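Local coordinates for flagellar brake protein YcgR (Klebsiella pneumoniae, PDB 5KEC), which binds the second messenger c-di-GMP and probably activates transcription of type 3 fimbriae genes, a role linked to biofilm formation, at residues L82-N87 / R95-L100. Numbering follows the deposited sequence.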
ATOM      1  N   LEU B  82       7.815   3.497  11.358  1.00 33.92           N
ATOM      2  CA  LEU B  82       7.721   4.520  12.385  1.00 36.94           C
ATOM      3  C   LEU B  82       8.444   4.030  13.631  1.00 43.27           C
ATOM      4  O   LEU B  82       8.253   2.891  14.057  1.00 47.19           O
ATOM      5  CB  LEU B  82       6.247   4.792  12.685  1.00 39.74           C
ATOM      6  CG  LEU B  82       5.799   5.963  13.556  1.00 47.78           C
ATOM      7  CD1 LEU B  82       4.304   6.160  13.374  1.00 49.79           C
ATOM      8  CD2 LEU B  82       6.134   5.736  15.021  1.00 54.29           C
ATOM      9  N   THR B  83       9.280   4.886  14.209  1.00 42.69           N
ATOM     10  CA  THR B  83      10.030   4.521  15.406  1.00 47.09           C
ATOM     11  C   THR B  83       9.519   5.265  16.639  1.00 50.42           C
ATOM     12  O   THR B  83       9.424   4.690  17.724  1.00 47.18           O
ATOM     13  CB  THR B  83      11.535   4.804  15.242  1.00 45.54           C
ATOM     14  OG1 THR B  83      11.747   6.214  15.102  1.00 47.36           O
ATOM     15  CG2 THR B  83      12.083   4.085  14.018  1.00 44.84           C
ATOM     16  N   LYS B  84       9.194   6.542  16.466  1.00 40.81           N
ATOM     17  CA  LYS B  84       8.745   7.384  17.571  1.00 48.24           C
ATOM     18  C   LYS B  84       7.590   8.267  17.129  1.00 44.19           C
ATOM     19  O   LYS B  84       7.419   8.533  15.937  1.00 32.86           O
ATOM     20  CB  LYS B  84       9.884   8.282  18.058  1.00 51.77           C
ATOM     21  CG  LYS B  84      11.201   7.571  18.295  1.00 62.64           C
ATOM     22  CD  LYS B  84      12.351   8.566  18.368  1.00 65.43           C
ATOM     23  CE  LYS B  84      13.691   7.856  18.464  1.00 67.90           C
ATOM     24  NZ  LYS B  84      14.825   8.808  18.325  1.00 73.99           N
ATOM     25  N   HIS B  85       6.801   8.735  18.088  1.00 42.83           N
ATOM     26  CA  HIS B  85       5.770   9.722  17.789  1.00 49.29           C
ATOM     27  C   HIS B  85       5.286  10.414  19.052  1.00 52.92           C
ATOM     28  O   HIS B  85       5.129   9.784  20.097  1.00 53.95           O
ATOM     29  CB  HIS B  85       4.591   9.088  17.043  1.00 47.76           C
ATOM     30  CG  HIS B  85       3.554   8.486  17.941  1.00 60.54           C
ATOM     31  ND1 HIS B  85       3.356   7.125  18.042  1.00 64.13           N
ATOM     32  CD2 HIS B  85       2.652   9.060  18.770  1.00 64.45           C
ATOM     33  CE1 HIS B  85       2.379   6.888  18.899  1.00 70.24           C
ATOM     34  NE2 HIS B  85       1.933   8.045  19.355  1.00 68.89           N
ATOM     35  N   ASP B  86       5.059  11.717  18.950  1.00 47.38           N
ATOM     36  CA  ASP B  86       4.520  12.490  20.061  1.00 55.89           C
ATOM     37  C   ASP B  86       4.052  13.849  19.568  1.00 49.44           C
ATOM     38  O   ASP B  86       3.927  14.068  18.367  1.00 39.51           O
ATOM     39  CB  ASP B  86       5.556  12.649  21.177  1.00 65.94           C
ATOM     40  CG  ASP B  86       6.882  13.180  20.672  1.00 74.60           C
ATOM     41  OD1 ASP B  86       6.989  14.407  20.454  1.00 74.02           O
ATOM     42  OD2 ASP B  86       7.819  12.368  20.505  1.00 78.60           O
ATOM     43  N   ASN B  87       3.795  14.763  20.491  1.00 59.62           N
ATOM     44  CA  ASN B  87       3.296  16.074  20.112  1.00 65.59           C
ATOM     45  C   ASN B  87       4.401  17.101  19.935  1.00 68.33           C
ATOM     46  O   ASN B  87       5.149  17.386  20.865  1.00 67.87           O
ATOM     47  CB  ASN B  87       2.256  16.556  21.116  1.00 72.50           C
ATOM     48  CG  ASN B  87       1.008  15.709  21.094  1.00 80.27           C
ATOM     49  OD1 ASN B  87       0.909  14.708  21.803  1.00 76.86           O
ATOM     50  ND2 ASN B  87       0.050  16.094  20.257  1.00 84.67           N
ATOM     51  N   ARG B  95       4.611  14.837  15.862  1.00 41.18           N
ATOM     52  CA  ARG B  95       5.915  14.639  15.256  1.00 37.21           C
ATOM     53  C   ARG B  95       6.184  13.144  15.152  1.00 35.31           C
ATOM     54  O   ARG B  95       6.277  12.452  16.166  1.00 33.88           O
ATOM     55  CB  ARG B  95       7.001  15.317  16.092  1.00 41.60           C
ATOM     56  CG  ARG B  95       8.403  15.165  15.531  1.00 52.32           C
ATOM     57  CD  ARG B  95       9.414  15.995  16.317  1.00 69.58           C
ATOM     58  NE  ARG B  95       9.744  15.408  17.615  1.00 79.30           N
ATOM     59  CZ  ARG B  95       9.186  15.768  18.767  1.00 87.31           C
ATOM     60  NH1 ARG B  95       8.263  16.722  18.795  1.00 85.66           N
ATOM     61  NH2 ARG B  95       9.554  15.174  19.897  1.00 89.44           N
ATOM     62  N   TYR B  96       6.280  12.652  13.922  1.00 29.72           N
ATOM     63  CA  TYR B  96       6.600  11.254  13.663  1.00 32.10           C
ATOM     64  C   TYR B  96       8.071  11.095  13.315  1.00 38.93           C
ATOM     65  O   TYR B  96       8.611  11.848  12.503  1.00 32.98           O
ATOM     66  CB  TYR B  96       5.776  10.726  12.489  1.00 32.22           C
ATOM     67  CG  TYR B  96       4.300  10.583  12.762  1.00 36.77           C
ATOM     68  CD1 TYR B  96       3.409  11.586  12.408  1.00 27.41           C
ATOM     69  CD2 TYR B  96       3.793   9.437  13.362  1.00 33.98           C
ATOM     70  CE1 TYR B  96       2.059  11.452  12.645  1.00 28.62           C
ATOM     71  CE2 TYR B  96       2.442   9.296  13.605  1.00 38.04           C
ATOM     72  CZ  TYR B  96       1.580  10.309  13.242  1.00 31.85           C
ATOM     73  OH  TYR B  96       0.236  10.176  13.479  1.00 36.04           O
ATOM     74  N   ALA B  97       8.718  10.104  13.916  1.00 29.79           N
ATOM     75  CA  ALA B  97      10.079   9.762  13.536  1.00 33.27           C
ATOM     76  C   ALA B  97      10.089   8.408  12.836  1.00 32.70           C
ATOM     77  O   ALA B  97       9.555   7.426  13.352  1.00 39.08           O
ATOM     78  CB  ALA B  97      10.992   9.750  14.751  1.00 35.41           C
ATOM     79  N   PHE B  98      10.680   8.369  11.648  1.00 33.70           N
ATOM     80  CA  PHE B  98      10.783   7.145  10.869  1.00 27.66           C
ATOM     81  C   PHE B  98      12.255   6.785  10.727  1.00 26.97           C
ATOM     82  O   PHE B  98      13.106   7.666  10.655  1.00 35.12           O
ATOM     83  CB  PHE B  98      10.171   7.342   9.475  1.00 25.77           C
ATOM     84  CG  PHE B  98       8.674   7.504   9.473  1.00 30.52           C
ATOM     85  CD1 PHE B  98       7.845   6.402   9.329  1.00 30.01           C
ATOM     86  CD2 PHE B  98       8.098   8.759   9.589  1.00 24.57           C
ATOM     87  CE1 PHE B  98       6.472   6.544   9.322  1.00 31.98           C
ATOM     88  CE2 PHE B  98       6.728   8.910   9.587  1.00 19.23           C
ATOM     89  CZ  PHE B  98       5.911   7.800   9.451  1.00 21.48           C
ATOM     90  N   SER B  99      12.564   5.496  10.702  1.00 32.66           N
ATOM     91  CA  SER B  99      13.931   5.075  10.433  1.00 31.02           C
ATOM     92  C   SER B  99      14.278   5.437   9.000  1.00 30.78           C
ATOM     93  O   SER B  99      13.438   5.321   8.111  1.00 36.77           O
ATOM     94  CB  SER B  99      14.096   3.569  10.639  1.00 30.16           C
ATOM     95  OG  SER B  99      14.256   3.257  12.011  1.00 41.06           O
ATOM     96  N   LEU B 100      15.506   5.885   8.770  1.00 29.92           N
ATOM     97  CA  LEU B 100      15.934   6.162   7.409  1.00 27.83           C
ATOM     98  C   LEU B 100      15.813   4.884   6.603  1.00 27.53           C
ATOM     99  O   LEU B 100      16.111   3.801   7.101  1.00 28.73           O
ATOM    100  CB  LEU B 100      17.369   6.687   7.374  1.00 39.23           C
ATOM    101  CG  LEU B 100      17.564   8.181   7.658  1.00 39.32           C
ATOM    102  CD1 LEU B 100      19.043   8.515   7.739  1.00 41.34           C
ATOM    103  CD2 LEU B 100      16.874   9.040   6.596  1.00 36.82           C
TER
HETATM  104  O   HOH W   1       9.737  12.105  17.995  1.00 49.59           O
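Thr83 and Lys84 lie opposite the single residue Ala97, a classic beta bulge in the antiparallel hairpin of strands 74-87 and 94-99. The hairpin belongs to the N-terminal YcgR-like beta domain and lies away from the c-di-GMP site. Ala97 O accepts two bonds at the bulge. Thr83 N lies 2.7 Å from Ala97 O and its bond is nearly straight. Lys84 N is farther from Ala97 O, at 3.3 Å. Ala97 N returns a nearly straight bond to Lys84 O, its N-H standing above that carbonyl plane. Beyond the bulge the register is regular. Asp86 and Arg95 form a hydrogen-bonded pair, each N bonded to the other's O.

The side chains of Asp86 and Arg95 run alongside each other in the same direction. Asp86 OD1 sits over one face of the guanidinium and makes a salt bridge to Arg95 NH2 at 2.7 Å. The carboxylate and guanidinium planes are 64° apart. A water donates to Asp86 OD2 and accepts a weak bond from Arg95 NE. Glu50, on strand 50-55, takes the polar ends of Thr83 and Lys84: OE2 bonds Thr83 OG1, and OE1 makes a salt bridge with Lys84 NZ.

Leu82, His85, Tyr96 and Phe98 lie on the face opposite Lys84, Asp86, Arg95 and Ala97. Phe98 also packs against Phe51 and Phe67. Tyr96 OH is hydrogen-bonded to Arg57 O and Ile59 N. Leu82 CB lies 3.8 Å from Phe98 CE1. Leu82 CG is anti to the backbone N (chi1 -170°), and CD1 reaches the edge of the Tyr96 ring, 3.3 Å from Tyr96 CD2.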